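Local coordinates for protein 16S rRNA (adenine(1408)-N(1))-methyltransferase (Escherichia coli, PDB 3PB3) that methylates N1 of adenine 1408 in the 16S rRNA of assembled 30S subunits, using S-adenosyl-L-methionine, and so confers resistance to aminoglycosides such as kanamycin and apramycin, at residues Asp99-Leu104 with Asp127-Glu132; Asp35-Tyr40 with Asn194-Lys199; Phe24-Ile29 with Ile44-Thr49; Ala85-Met90 with Arg119-Asn124. The protein carries 4 engineered substitutions. One frame throughout, in Å; residues are numbered along the deposited sequence.

Contact 1 (Asp99-Leu104 with Asp127-Glu132); sequences DSISIL and DMAKKE. Engineered in segment 127-132: Met128 (natural residue Leu). With SAH (S-adenosyl-L-homocysteine), chain C.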
# COMPACT_ATOMS: atom_id res chain seq x y z
N ASP A 99 -4.14 -9.54 5.01
CA ASP A 99 -4.12 -10.65 4.06
C ASP A 99 -3.24 -10.33 2.86
O ASP A 99 -2.73 -11.23 2.20
CB ASP A 99 -5.55 -10.94 3.59
CG ASP A 99 -6.42 -11.42 4.71
OD1 ASP A 99 -6.41 -12.64 4.95
OD2 ASP A 99 -7.09 -10.59 5.35
N SER A 100 -3.08 -9.04 2.58
CA SER A 100 -2.23 -8.61 1.48
C SER A 100 -1.67 -7.23 1.75
O SER A 100 -2.26 -6.45 2.49
CB SER A 100 -2.99 -8.63 0.14
OG SER A 100 -4.15 -7.83 0.21
N ILE A 101 -0.51 -6.96 1.16
CA ILE A 101 0.19 -5.70 1.35
C ILE A 101 0.77 -5.25 0.02
O ILE A 101 1.34 -6.05 -0.73
CB ILE A 101 1.36 -5.82 2.37
CG1 ILE A 101 0.87 -6.36 3.72
CG2 ILE A 101 2.03 -4.45 2.58
CD1 ILE A 101 1.96 -6.40 4.80
N SER A 102 0.63 -3.96 -0.27
CA SER A 102 1.18 -3.43 -1.50
C SER A 102 2.01 -2.18 -1.25
O SER A 102 1.76 -1.42 -0.30
CB SER A 102 0.05 -3.13 -2.49
OG SER A 102 -0.80 -2.10 -2.00
N ILE A 103 3.03 -2.01 -2.08
CA ILE A 103 3.77 -0.75 -2.15
C ILE A 103 3.81 -0.40 -3.63
O ILE A 103 4.48 -1.07 -4.41
CB ILE A 103 5.20 -0.87 -1.57
CG1 ILE A 103 5.17 -1.13 -0.06
CG2 ILE A 103 5.99 0.40 -1.86
CD1 ILE A 103 6.57 -1.39 0.55
N LEU A 104 3.08 0.65 -4.00
CA LEU A 104 2.93 1.00 -5.41
C LEU A 104 3.61 2.32 -5.76
O LEU A 104 3.36 3.34 -5.12
CB LEU A 104 1.44 1.09 -5.77
CG LEU A 104 0.56 -0.10 -5.41
CD1 LEU A 104 -0.90 0.27 -5.62
CD2 LEU A 104 0.95 -1.32 -6.25
N ASP A 127 5.71 -7.52 9.28
CA ASP A 127 5.09 -7.73 10.58
C ASP A 127 3.61 -7.35 10.60
O ASP A 127 2.88 -7.78 11.49
CB ASP A 127 5.84 -6.93 11.66
CG ASP A 127 7.19 -7.53 12.00
OD1 ASP A 127 7.45 -8.70 11.64
OD2 ASP A 127 8.00 -6.83 12.62
N MET A 128 3.19 -6.55 9.62
CA MET A 128 1.79 -6.17 9.47
C MET A 128 0.96 -7.25 8.77
O MET A 128 -0.27 -7.20 8.76
CB MET A 128 1.66 -4.84 8.70
CG MET A 128 2.30 -3.65 9.41
SD MET A 128 2.00 -2.07 8.57
CE MET A 128 2.53 -0.99 9.88
N ALA A 129 1.65 -8.23 8.17
CA ALA A 129 0.98 -9.30 7.42
C ALA A 129 0.65 -10.53 8.26
O ALA A 129 1.39 -10.88 9.18
CB ALA A 129 1.81 -9.69 6.21
N LYS A 130 -0.46 -11.19 7.92
CA LYS A 130 -0.78 -12.50 8.46
C LYS A 130 0.14 -13.55 7.84
O LYS A 130 0.74 -13.30 6.79
CB LYS A 130 -2.23 -12.88 8.13
CG LYS A 130 -3.29 -11.97 8.70
CD LYS A 130 -4.64 -12.35 8.10
CE LYS A 130 -5.75 -11.50 8.66
NZ LYS A 130 -7.03 -11.73 7.92
N LYS A 131 0.22 -14.73 8.46
CA LYS A 131 1.04 -15.84 7.95
C LYS A 131 0.81 -16.09 6.46
O LYS A 131 1.77 -16.26 5.70
CB LYS A 131 0.79 -17.12 8.75
CG LYS A 131 1.47 -18.38 8.17
CD LYS A 131 1.44 -19.57 9.12
CE LYS A 131 0.06 -20.22 9.21
NZ LYS A 131 -0.38 -20.83 7.91
N GLU A 132 -0.45 -16.10 6.05
CA GLU A 132 -0.82 -16.22 4.64
C GLU A 132 -0.15 -15.12 3.79
O GLU A 132 0.88 -15.37 3.17
CB GLU A 132 -2.34 -16.19 4.47
CG GLU A 132 -3.03 -15.10 5.31
CD GLU A 132 -4.53 -15.16 5.21
OE1 GLU A 132 -5.06 -14.77 4.14
OE2 GLU A 132 -5.18 -15.59 6.19
N SAH C . 1.42 4.67 -3.82
CA SAH C . 1.36 6.08 -4.31
CB SAH C . 2.76 6.69 -4.36
CG SAH C . 2.71 8.20 -4.14
SD SAH C . 4.31 8.97 -4.18
C SAH C . 0.72 6.12 -5.67
O SAH C . 0.18 7.16 -6.02
OXT SAH C . 0.71 5.16 -6.45
C5' SAH C . 5.22 8.21 -2.87
C4' SAH C . 4.50 8.26 -1.52
O4' SAH C . 5.25 7.47 -0.60
C3' SAH C . 4.36 9.65 -0.91
O3' SAH C . 2.98 9.92 -0.61
C2' SAH C . 5.17 9.58 0.38
O2' SAH C . 4.61 10.33 1.48
C1' SAH C . 5.23 8.09 0.68
N9 SAH C . 6.43 7.76 1.48
C8 SAH C . 7.69 8.19 1.24
N7 SAH C . 8.55 7.71 2.18
C5 SAH C . 7.83 6.97 3.04
C6 SAH C . 8.11 6.17 4.26
N6 SAH C . 9.36 6.08 4.75
N1 SAH C . 7.06 5.54 4.85
C2 SAH C . 5.81 5.62 4.37
N3 SAH C . 5.48 6.32 3.26
C4 SAH C . 6.43 7.00 2.57
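Asp99 and Lys130 carry the charged part of this contact. The lysine chain runs extended beyond CG, with CG itself anti to the carbonyl carbon (chi1 -62°), and this brings NZ to the carboxylate of Asp99. Lys130 NZ forms a salt bridge with Asp99 OD2 at 2.8 Å, approaching from the syn side but 33° out of the carboxylate plane. Asp99 OD2 also accepts from the backbone N of Val27 in the adjacent strand, so two donors hold this oxygen. The other oxygen, Asp99 OD1, lies 2.6 Å from Glu132 OE1, the two carboxylate planes turned 72° apart.

The apolar part sits farther along strand 98-104. Ile101 sends its CD1 methyl to Ala129 CB at 3.6 Å, and the same methyl reaches CB of Met128, an engineered residue, at 4.2 Å.

At the far end of the strand, Leu104 O accepts a 2.7 Å hydrogen bond from the amino N of S-adenosyl-L-homocysteine. This inner strand of the Rossmann-like central sheet thus has the ligand at its C-terminal end and the salt bridge at its start. Two carboxylates so close together would probably raise the proton affinity of one of them, an effect that Lys130 should partly offset.

Contact 2 (Asp35-Tyr40 with Asn194-Lys199); sequences DGRNIY and NSMWAK. Engineered in segment 194-199: Met196 (natural residue Leu). With SAH (S-adenosyl-L-homocysteine), chain C.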
# COMPACT_ATOMS: atom_id res chain seq x y z
N ASP A 35 -2.16 9.84 -2.47
CA ASP A 35 -3.38 10.66 -2.46
C ASP A 35 -4.68 9.91 -2.12
O ASP A 35 -5.74 10.52 -2.03
CB ASP A 35 -3.54 11.48 -3.76
CG ASP A 35 -3.76 10.60 -5.00
OD1 ASP A 35 -4.17 9.43 -4.87
OD2 ASP A 35 -3.52 11.11 -6.12
N GLY A 36 -4.58 8.59 -1.94
CA GLY A 36 -5.74 7.78 -1.56
C GLY A 36 -6.63 7.35 -2.70
O GLY A 36 -7.58 6.58 -2.50
N ARG A 37 -6.33 7.81 -3.92
CA ARG A 37 -7.17 7.49 -5.08
C ARG A 37 -7.05 6.04 -5.51
O ARG A 37 -8.04 5.43 -5.93
CB ARG A 37 -6.89 8.41 -6.26
CG ARG A 37 -7.25 9.85 -5.99
CD ARG A 37 -6.94 10.75 -7.18
NE ARG A 37 -7.22 12.14 -6.83
CZ ARG A 37 -8.43 12.70 -6.86
NH1 ARG A 37 -9.50 12.01 -7.25
NH2 ARG A 37 -8.57 13.96 -6.49
N ASN A 38 -5.84 5.47 -5.39
CA ASN A 38 -5.65 4.06 -5.74
C ASN A 38 -6.46 3.16 -4.82
O ASN A 38 -7.14 2.23 -5.27
CB ASN A 38 -4.18 3.65 -5.65
CG ASN A 38 -3.34 4.24 -6.76
OD1 ASN A 38 -3.86 4.63 -7.81
ND2 ASN A 38 -2.03 4.30 -6.54
N ILE A 39 -6.38 3.44 -3.52
CA ILE A 39 -7.09 2.65 -2.52
C ILE A 39 -8.61 2.85 -2.63
O ILE A 39 -9.38 1.90 -2.43
CB ILE A 39 -6.56 2.89 -1.09
CG1 ILE A 39 -5.91 1.60 -0.59
CG2 ILE A 39 -7.67 3.38 -0.14
CD1 ILE A 39 -5.78 1.48 0.92
N TYR A 40 -9.01 4.07 -2.96
CA TYR A 40 -10.42 4.36 -3.20
C TYR A 40 -10.97 3.47 -4.31
O TYR A 40 -12.07 2.92 -4.18
CB TYR A 40 -10.65 5.85 -3.55
CG TYR A 40 -12.12 6.21 -3.61
CD1 TYR A 40 -12.76 6.78 -2.52
CD2 TYR A 40 -12.87 5.94 -4.76
CE1 TYR A 40 -14.12 7.10 -2.58
CE2 TYR A 40 -14.23 6.25 -4.83
CZ TYR A 40 -14.84 6.83 -3.74
OH TYR A 40 -16.19 7.13 -3.80
N ASN A 194 -5.61 5.21 -10.36
CA ASN A 194 -6.31 6.49 -10.30
C ASN A 194 -5.51 7.63 -9.65
O ASN A 194 -5.87 8.80 -9.80
CB ASN A 194 -7.68 6.33 -9.61
CG ASN A 194 -8.77 5.80 -10.56
OD1 ASN A 194 -9.93 5.67 -10.16
ND2 ASN A 194 -8.41 5.50 -11.80
N SER A 195 -4.43 7.32 -8.95
CA SER A 195 -3.65 8.40 -8.31
C SER A 195 -3.06 9.33 -9.36
O SER A 195 -2.75 8.90 -10.47
CB SER A 195 -2.56 7.85 -7.39
OG SER A 195 -1.38 7.54 -8.09
N MET A 196 -2.91 10.60 -9.01
CA MET A 196 -2.40 11.60 -9.94
C MET A 196 -0.95 11.30 -10.30
O MET A 196 -0.52 11.53 -11.43
CB MET A 196 -2.54 13.00 -9.35
CG MET A 196 -4.00 13.39 -9.10
SD MET A 196 -4.23 15.14 -8.78
CE MET A 196 -5.94 15.13 -8.28
N TRP A 197 -0.21 10.77 -9.32
CA TRP A 197 1.16 10.31 -9.50
C TRP A 197 1.25 9.18 -10.53
O TRP A 197 2.07 9.24 -11.45
CB TRP A 197 1.71 9.84 -8.15
CG TRP A 197 3.09 9.22 -8.15
CD1 TRP A 197 3.41 7.99 -7.68
CD2 TRP A 197 4.32 9.81 -8.60
NE1 TRP A 197 4.76 7.76 -7.81
CE2 TRP A 197 5.34 8.87 -8.37
CE3 TRP A 197 4.65 11.05 -9.17
CZ2 TRP A 197 6.68 9.11 -8.69
CZ3 TRP A 197 5.99 11.30 -9.50
CH2 TRP A 197 6.99 10.33 -9.25
N ALA A 198 0.42 8.15 -10.37
CA ALA A 198 0.40 7.03 -11.32
C ALA A 198 0.05 7.49 -12.74
O ALA A 198 0.65 7.02 -13.71
CB ALA A 198 -0.56 5.94 -10.86
N LYS A 199 -0.91 8.41 -12.85
CA LYS A 199 -1.31 8.99 -14.14
C LYS A 199 -0.15 9.72 -14.82
O LYS A 199 0.07 9.57 -16.03
CB LYS A 199 -2.50 9.94 -13.98
CG LYS A 199 -3.81 9.27 -13.56
CD LYS A 199 -4.51 8.59 -14.73
CE LYS A 199 -5.79 7.87 -14.31
NZ LYS A 199 -6.72 8.76 -13.54
N SAH C . 1.42 4.67 -3.82
CA SAH C . 1.36 6.08 -4.31
CB SAH C . 2.76 6.69 -4.36
CG SAH C . 2.71 8.20 -4.14
SD SAH C . 4.31 8.97 -4.18
C SAH C . 0.72 6.12 -5.67
O SAH C . 0.18 7.16 -6.02
OXT SAH C . 0.71 5.16 -6.45
C5' SAH C . 5.22 8.21 -2.87
C4' SAH C . 4.50 8.26 -1.52
O4' SAH C . 5.25 7.47 -0.60
C3' SAH C . 4.36 9.65 -0.91
O3' SAH C . 2.98 9.92 -0.61
C2' SAH C . 5.17 9.58 0.38
O2' SAH C . 4.61 10.33 1.48
C1' SAH C . 5.23 8.09 0.68
N9 SAH C . 6.43 7.76 1.48
C8 SAH C . 7.69 8.19 1.24
N7 SAH C . 8.55 7.71 2.18
C5 SAH C . 7.83 6.97 3.04
C6 SAH C . 8.11 6.17 4.26
N6 SAH C . 9.36 6.08 4.75
N1 SAH C . 7.06 5.54 4.85
C2 SAH C . 5.81 5.62 4.37
N3 SAH C . 5.48 6.32 3.26
C4 SAH C . 6.43 7.00 2.57
O HOH W 1 -0.79 11.64 -6.54
O HOH W 2 -10.14 6.56 -7.50
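Asp35 and Asn38 both turn side-chain oxygens onto the backbone leading into helix 196-203. Asp35 has its CG between the backbone N and the carbonyl carbon (chi1 66°), which sets the carboxylate between Arg37 N and Met196 N and lets its oxygens divide the work. Asp35 OD1 takes Arg37 N at 2.9 Å, an Asx turn leading into helix 37-44, while Asp35 OD2 offers its syn lone pair to Met196 N at 3.0 Å, nearly straight (169°). A water bridges the same OD2 to Trp197 N.

Asn38 CG is anti to the carbonyl carbon (chi1 -71°), and the amide consequently lies between the backbone of 194-195 and the ligand. Asn38 OD1 receives Ser195 N at 3.0 Å from above its carbonyl plane, and Asn194 N more weakly. Asn38 ND2 faces the ligand carboxylate, 2.9 Å from OXT of S-adenosyl-L-homocysteine. Arg37 CD lies 3.4 Å from Asn194 O; the methyl CE of the engineered Met196 reaches the guanidinium obliquely, 3.4 Å from Arg37 NH2.

Ser195 OG serves two partners, accepting from Ala198 N as the N-cap of its helix and donating to the ligand O at 2.6 Å. Trp197 lays one ring face against the ligand sulfur. Two helix N-termini meeting at the homocysteine end of the ligand form one end of the cofactor pocket, in a Rossmann-like methyltransferase whose helix 37-44 follows the first strand of the central sheet.

Contact 3 (Phe24-Ile29 with Ile44-Thr49); sequences FDRVHI and INDQNT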
# COMPACT_ATOMS: atom_id res chain seq x y z
N PHE A 24 -15.72 -7.61 7.39
CA PHE A 24 -14.96 -7.91 6.17
C PHE A 24 -14.19 -9.21 6.28
O PHE A 24 -13.77 -9.59 7.37
CB PHE A 24 -14.02 -6.74 5.85
CG PHE A 24 -14.72 -5.43 5.74
CD1 PHE A 24 -15.33 -5.05 4.55
CD2 PHE A 24 -14.82 -4.59 6.85
CE1 PHE A 24 -16.01 -3.84 4.45
CE2 PHE A 24 -15.50 -3.37 6.76
CZ PHE A 24 -16.09 -3.00 5.57
N ASP A 25 -14.03 -9.89 5.15
CA ASP A 25 -13.33 -11.16 5.12
C ASP A 25 -11.83 -11.01 4.96
O ASP A 25 -11.07 -11.89 5.35
CB ASP A 25 -13.89 -12.06 4.02
CG ASP A 25 -15.17 -12.76 4.45
OD1 ASP A 25 -15.41 -12.89 5.67
OD2 ASP A 25 -15.93 -13.20 3.56
N ARG A 26 -11.40 -9.89 4.38
CA ARG A 26 -9.99 -9.68 4.07
C ARG A 26 -9.56 -8.28 4.50
O ARG A 26 -10.38 -7.36 4.58
CB ARG A 26 -9.73 -9.81 2.57
CG ARG A 26 -10.09 -11.15 1.93
CD ARG A 26 -9.57 -11.21 0.49
NE ARG A 26 -8.15 -10.89 0.45
CZ ARG A 26 -7.62 -9.74 0.02
NH1 ARG A 26 -8.40 -8.76 -0.45
NH2 ARG A 26 -6.31 -9.57 0.07
N VAL A 27 -8.26 -8.13 4.76
CA VAL A 27 -7.68 -6.82 5.03
C VAL A 27 -6.50 -6.59 4.09
O VAL A 27 -5.61 -7.43 3.99
CB VAL A 27 -7.21 -6.70 6.49
CG1 VAL A 27 -6.50 -5.36 6.73
CG2 VAL A 27 -8.40 -6.86 7.44
N HIS A 28 -6.52 -5.45 3.40
CA HIS A 28 -5.42 -5.06 2.53
C HIS A 28 -4.74 -3.78 3.03
O HIS A 28 -5.42 -2.79 3.33
CB HIS A 28 -5.93 -4.84 1.10
CG HIS A 28 -4.85 -4.41 0.15
ND1 HIS A 28 -4.01 -5.31 -0.48
CD2 HIS A 28 -4.45 -3.18 -0.25
CE1 HIS A 28 -3.15 -4.65 -1.23
NE2 HIS A 28 -3.39 -3.35 -1.10
N ILE A 29 -3.41 -3.80 3.09
CA ILE A 29 -2.65 -2.60 3.44
C ILE A 29 -1.90 -2.07 2.23
O ILE A 29 -1.19 -2.81 1.55
CB ILE A 29 -1.66 -2.82 4.62
CG1 ILE A 29 -2.41 -3.09 5.92
CG2 ILE A 29 -0.74 -1.60 4.79
CD1 ILE A 29 -1.51 -3.42 7.13
N ILE A 44 -13.94 0.61 -3.83
CA ILE A 44 -15.23 0.70 -4.51
C ILE A 44 -15.48 -0.55 -5.37
O ILE A 44 -16.63 -0.86 -5.71
CB ILE A 44 -15.32 2.01 -5.37
CG1 ILE A 44 -16.77 2.48 -5.49
CG2 ILE A 44 -14.63 1.83 -6.73
CD1 ILE A 44 -16.93 3.92 -5.95
N ASN A 45 -14.41 -1.27 -5.71
CA ASN A 45 -14.53 -2.47 -6.53
C ASN A 45 -14.60 -3.77 -5.72
O ASN A 45 -14.80 -4.84 -6.30
CB ASN A 45 -13.42 -2.53 -7.59
CG ASN A 45 -13.64 -1.54 -8.73
OD1 ASN A 45 -12.73 -0.81 -9.13
ND2 ASN A 45 -14.86 -1.51 -9.26
N ASP A 46 -14.45 -3.68 -4.40
CA ASP A 46 -14.43 -4.87 -3.54
C ASP A 46 -14.89 -4.55 -2.12
O ASP A 46 -14.10 -4.13 -1.27
CB ASP A 46 -13.02 -5.48 -3.51
CG ASP A 46 -12.92 -6.72 -2.62
OD1 ASP A 46 -13.95 -7.23 -2.12
OD2 ASP A 46 -11.79 -7.20 -2.42
N GLN A 47 -16.17 -4.76 -1.87
CA GLN A 47 -16.75 -4.42 -0.58
C GLN A 47 -16.62 -5.50 0.50
O GLN A 47 -17.18 -5.36 1.58
CB GLN A 47 -18.21 -3.99 -0.75
CG GLN A 47 -18.38 -2.64 -1.45
CD GLN A 47 -17.85 -1.50 -0.61
OE1 GLN A 47 -16.96 -0.76 -1.02
NE2 GLN A 47 -18.37 -1.37 0.60
N ASN A 48 -15.85 -6.55 0.23
CA ASN A 48 -15.58 -7.57 1.25
C ASN A 48 -14.12 -7.56 1.73
O ASN A 48 -13.67 -8.47 2.42
CB ASN A 48 -15.97 -8.96 0.76
CG ASN A 48 -16.19 -9.96 1.89
OD1 ASN A 48 -16.16 -11.17 1.66
ND2 ASN A 48 -16.42 -9.47 3.11
N THR A 49 -13.39 -6.52 1.32
CA THR A 49 -12.04 -6.29 1.83
C THR A 49 -12.02 -4.94 2.53
O THR A 49 -12.60 -3.97 2.04
CB THR A 49 -10.98 -6.32 0.71
OG1 THR A 49 -10.96 -7.62 0.10
CG2 THR A 49 -9.58 -6.00 1.26
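Phe24, Asp25 and Arg26 meet the turn that ends the first beta-alpha-beta crossover of the Rossmann-like sheet, where the chain returns from helix 37-44 to run parallel to strand 26-31. Asp46 opens a type I turn that closes at Thr49. Its OD1 accepts from Asn48 N, an Asx turn, and Thr49 OG1 donates to Asp46 OD2 at 2.7 Å, from above the carboxylate plane; the aspartate side chain thus braces the turn from within.

Gln47 contributes its backbone: Gln47 O lies at the edge of the Phe24 ring, 3.5 Å from Phe24 CE1. Asn48 follows, with its carbonyl carbon in the plane of that same ring. Asn48 O accepts a hydrogen bond from Asp25 N at 3.1 Å, the donor tilted 32° from the carbonyl plane, and a weak one from Arg26 N.

Thr49 then pairs with Arg26 in a parallel beta bridge and puts its side chain on the same face of the sheet. OG1 stands beside the backbone N (chi1 -62°), which leaves Thr49 CG2 anti to that N, packed 3.8 Å from His28 CB. The Arg26 chain bends at chi3 (53°) to bring the guanidinium round; NH2 binds Ser100 in the neighbouring strand, while Arg26 NH1 donates to Thr49 OG1 at 2.9 Å, tilted from the guanidinium plane.

Contact 4 (Ala85-Met90 with Arg119-Asn124); sequences AAAESM and RDILSN. Engineered in segment 85-90: Met90 (natural residue Leu). With SAH (S-adenosyl-L-homocysteine), chain C.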
# COMPACT_ATOMS: atom_id res chain seq x y z
N ALA A 85 1.18 7.50 9.23
CA ALA A 85 2.38 6.90 9.80
C ALA A 85 3.37 6.63 8.68
O ALA A 85 3.01 6.69 7.50
CB ALA A 85 2.03 5.60 10.54
N ALA A 86 4.61 6.32 9.05
CA ALA A 86 5.64 5.98 8.07
C ALA A 86 6.01 4.50 8.16
O ALA A 86 5.68 3.83 9.14
CB ALA A 86 6.86 6.87 8.26
N ALA A 87 6.71 4.00 7.14
CA ALA A 87 7.23 2.63 7.14
C ALA A 87 8.11 2.33 8.36
O ALA A 87 8.18 1.19 8.82
CB ALA A 87 8.00 2.36 5.86
N GLU A 88 8.78 3.37 8.88
CA GLU A 88 9.61 3.27 10.09
C GLU A 88 8.80 3.10 11.39
O GLU A 88 9.34 2.64 12.40
CB GLU A 88 10.51 4.52 10.22
CG GLU A 88 11.51 4.77 9.08
CD GLU A 88 10.96 5.64 7.94
OE1 GLU A 88 9.74 5.58 7.67
OE2 GLU A 88 11.74 6.38 7.31
N SER A 89 7.51 3.46 11.35
CA SER A 89 6.68 3.71 12.55
C SER A 89 6.29 2.50 13.42
O SER A 89 6.15 2.64 14.64
CB SER A 89 5.42 4.49 12.16
OG SER A 89 4.53 4.66 13.25
N MET A 90 6.09 1.34 12.79
CA MET A 90 5.72 0.10 13.50
C MET A 90 4.46 0.18 14.40
O MET A 90 4.47 -0.36 15.51
CB MET A 90 6.92 -0.43 14.32
CG MET A 90 8.00 -1.09 13.50
SD MET A 90 9.40 -1.68 14.49
CE MET A 90 10.58 -0.37 14.22
N ARG A 119 16.42 -4.03 4.97
CA ARG A 119 15.85 -5.25 5.55
C ARG A 119 15.03 -4.99 6.81
O ARG A 119 13.98 -5.59 7.00
CB ARG A 119 16.93 -6.31 5.80
CG ARG A 119 17.58 -6.81 4.51
CD ARG A 119 18.44 -8.06 4.72
NE ARG A 119 19.44 -7.89 5.78
CZ ARG A 119 20.64 -7.35 5.61
NH1 ARG A 119 21.03 -6.92 4.41
NH2 ARG A 119 21.47 -7.25 6.64
N ASP A 120 15.50 -4.08 7.66
CA ASP A 120 14.79 -3.77 8.90
C ASP A 120 13.42 -3.14 8.61
O ASP A 120 12.41 -3.55 9.19
CB ASP A 120 15.62 -2.86 9.81
CG ASP A 120 14.93 -2.57 11.13
OD1 ASP A 120 14.52 -3.53 11.83
OD2 ASP A 120 14.77 -1.38 11.47
N ILE A 121 13.40 -2.17 7.71
CA ILE A 121 12.15 -1.49 7.35
C ILE A 121 11.17 -2.46 6.69
O ILE A 121 10.00 -2.51 7.05
CB ILE A 121 12.40 -0.24 6.46
CG1 ILE A 121 13.28 0.81 7.16
CG2 ILE A 121 11.07 0.39 6.01
CD1 ILE A 121 12.87 1.21 8.57
N LEU A 122 11.67 -3.24 5.73
CA LEU A 122 10.83 -4.25 5.10
C LEU A 122 10.30 -5.25 6.13
O LEU A 122 9.17 -5.72 6.01
CB LEU A 122 11.56 -4.96 3.96
CG LEU A 122 11.87 -4.14 2.70
CD1 LEU A 122 12.42 -5.08 1.65
CD2 LEU A 122 10.67 -3.37 2.15
N SER A 123 11.10 -5.55 7.15
CA SER A 123 10.64 -6.39 8.27
C SER A 123 9.43 -5.79 8.98
O SER A 123 8.50 -6.52 9.34
CB SER A 123 11.77 -6.65 9.27
OG SER A 123 12.74 -7.48 8.68
N ASN A 124 9.45 -4.47 9.19
CA ASN A 124 8.30 -3.76 9.78
C ASN A 124 7.06 -3.95 8.93
O ASN A 124 5.95 -4.12 9.46
CB ASN A 124 8.55 -2.25 9.89
CG ASN A 124 9.77 -1.89 10.71
OD1 ASN A 124 10.25 -2.69 11.53
ND2 ASN A 124 10.25 -0.67 10.53
N SAH C . 1.42 4.67 -3.82
CA SAH C . 1.36 6.08 -4.31
CB SAH C . 2.76 6.69 -4.36
CG SAH C . 2.71 8.20 -4.14
SD SAH C . 4.31 8.97 -4.18
C SAH C . 0.72 6.12 -5.67
O SAH C . 0.18 7.16 -6.02
OXT SAH C . 0.71 5.16 -6.45
C5' SAH C . 5.22 8.21 -2.87
C4' SAH C . 4.50 8.26 -1.52
O4' SAH C . 5.25 7.47 -0.60
C3' SAH C . 4.36 9.65 -0.91
O3' SAH C . 2.98 9.92 -0.61
C2' SAH C . 5.17 9.58 0.38
O2' SAH C . 4.61 10.33 1.48
C1' SAH C . 5.23 8.09 0.68
N9 SAH C . 6.43 7.76 1.48
C8 SAH C . 7.69 8.19 1.24
N7 SAH C . 8.55 7.71 2.18
C5 SAH C . 7.83 6.97 3.04
C6 SAH C . 8.11 6.17 4.26
N6 SAH C . 9.36 6.08 4.75
N1 SAH C . 7.06 5.54 4.85
C2 SAH C . 5.81 5.62 4.37
N3 SAH C . 5.48 6.32 3.26
C4 SAH C . 6.43 7.00 2.57
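Asn124 reaches from helix 119-126 to the loop at Ala87 and Met90, and it can be followed atom by atom. Asn124 CB points toward the loop and lies 3.6 Å from Ala87 O. Asn124 CG, anti to the carbonyl carbon (chi1 -58°), comes to 3.4 Å from CG of Met90, an engineered residue. There the amide divides. Asn124 ND2 donates to Ala87 O at 3.3 Å through a fairly straight N-H (159°), the acceptor lying close to the plane of the amide. On the other branch, Asn124 OD1 touches Met90 SD at 3.2 Å. The Met90 chain turns at chi3, which brings its methyl CE alongside both ends of the same amide.

The loop between strand 80-83 and strand 98-104 belongs to the adenine-binding end of the cofactor pocket in this Rossmann-like methyltransferase. It folds into a type I turn from Ala86 to Ser89. Ala87 N donates to N1 of S-adenosyl-L-homocysteine at 2.8 Å, almost in line at 176°, while the ligand N6 donates to Glu88 OE1. The two bonds read the Watson-Crick edge of the base. Tyr113 of helix 108-115 bonds the second oxygen, OE2, and so helps to fix the carboxylate.

One turn back along its helix, Ile121 supplies the apolar part. Ile121 CG2 packs on Ala87 CB at 3.7 Å, and Ile121 CD1, carried on the other branch, crosses to Glu88 CG at 3.8 Å. Behind the helix, Leu122 packs on helix 166-175.

From the N terminus, contact 3 closes first, joining the start of strand 26-31 to the turn before strand 49-54. Contact 2 opens within that loop, at the head of helix 37-44, and closes only at 194-199; the two therefore cross. Its long loop encloses contacts 1 and 4, which cross each other: 85-90 precedes 99-104, and 119-124 precedes 127-132, with helix 119-126 leading directly into the latter. Contacts 3 and 1 lie in series but meet through the neighbouring strands 26-31 and 98-104, where His28 probably bonds Ser100. Contacts 1, 2 and 4 all touch the ligand, tying strand, helix starts and adenine loop around it.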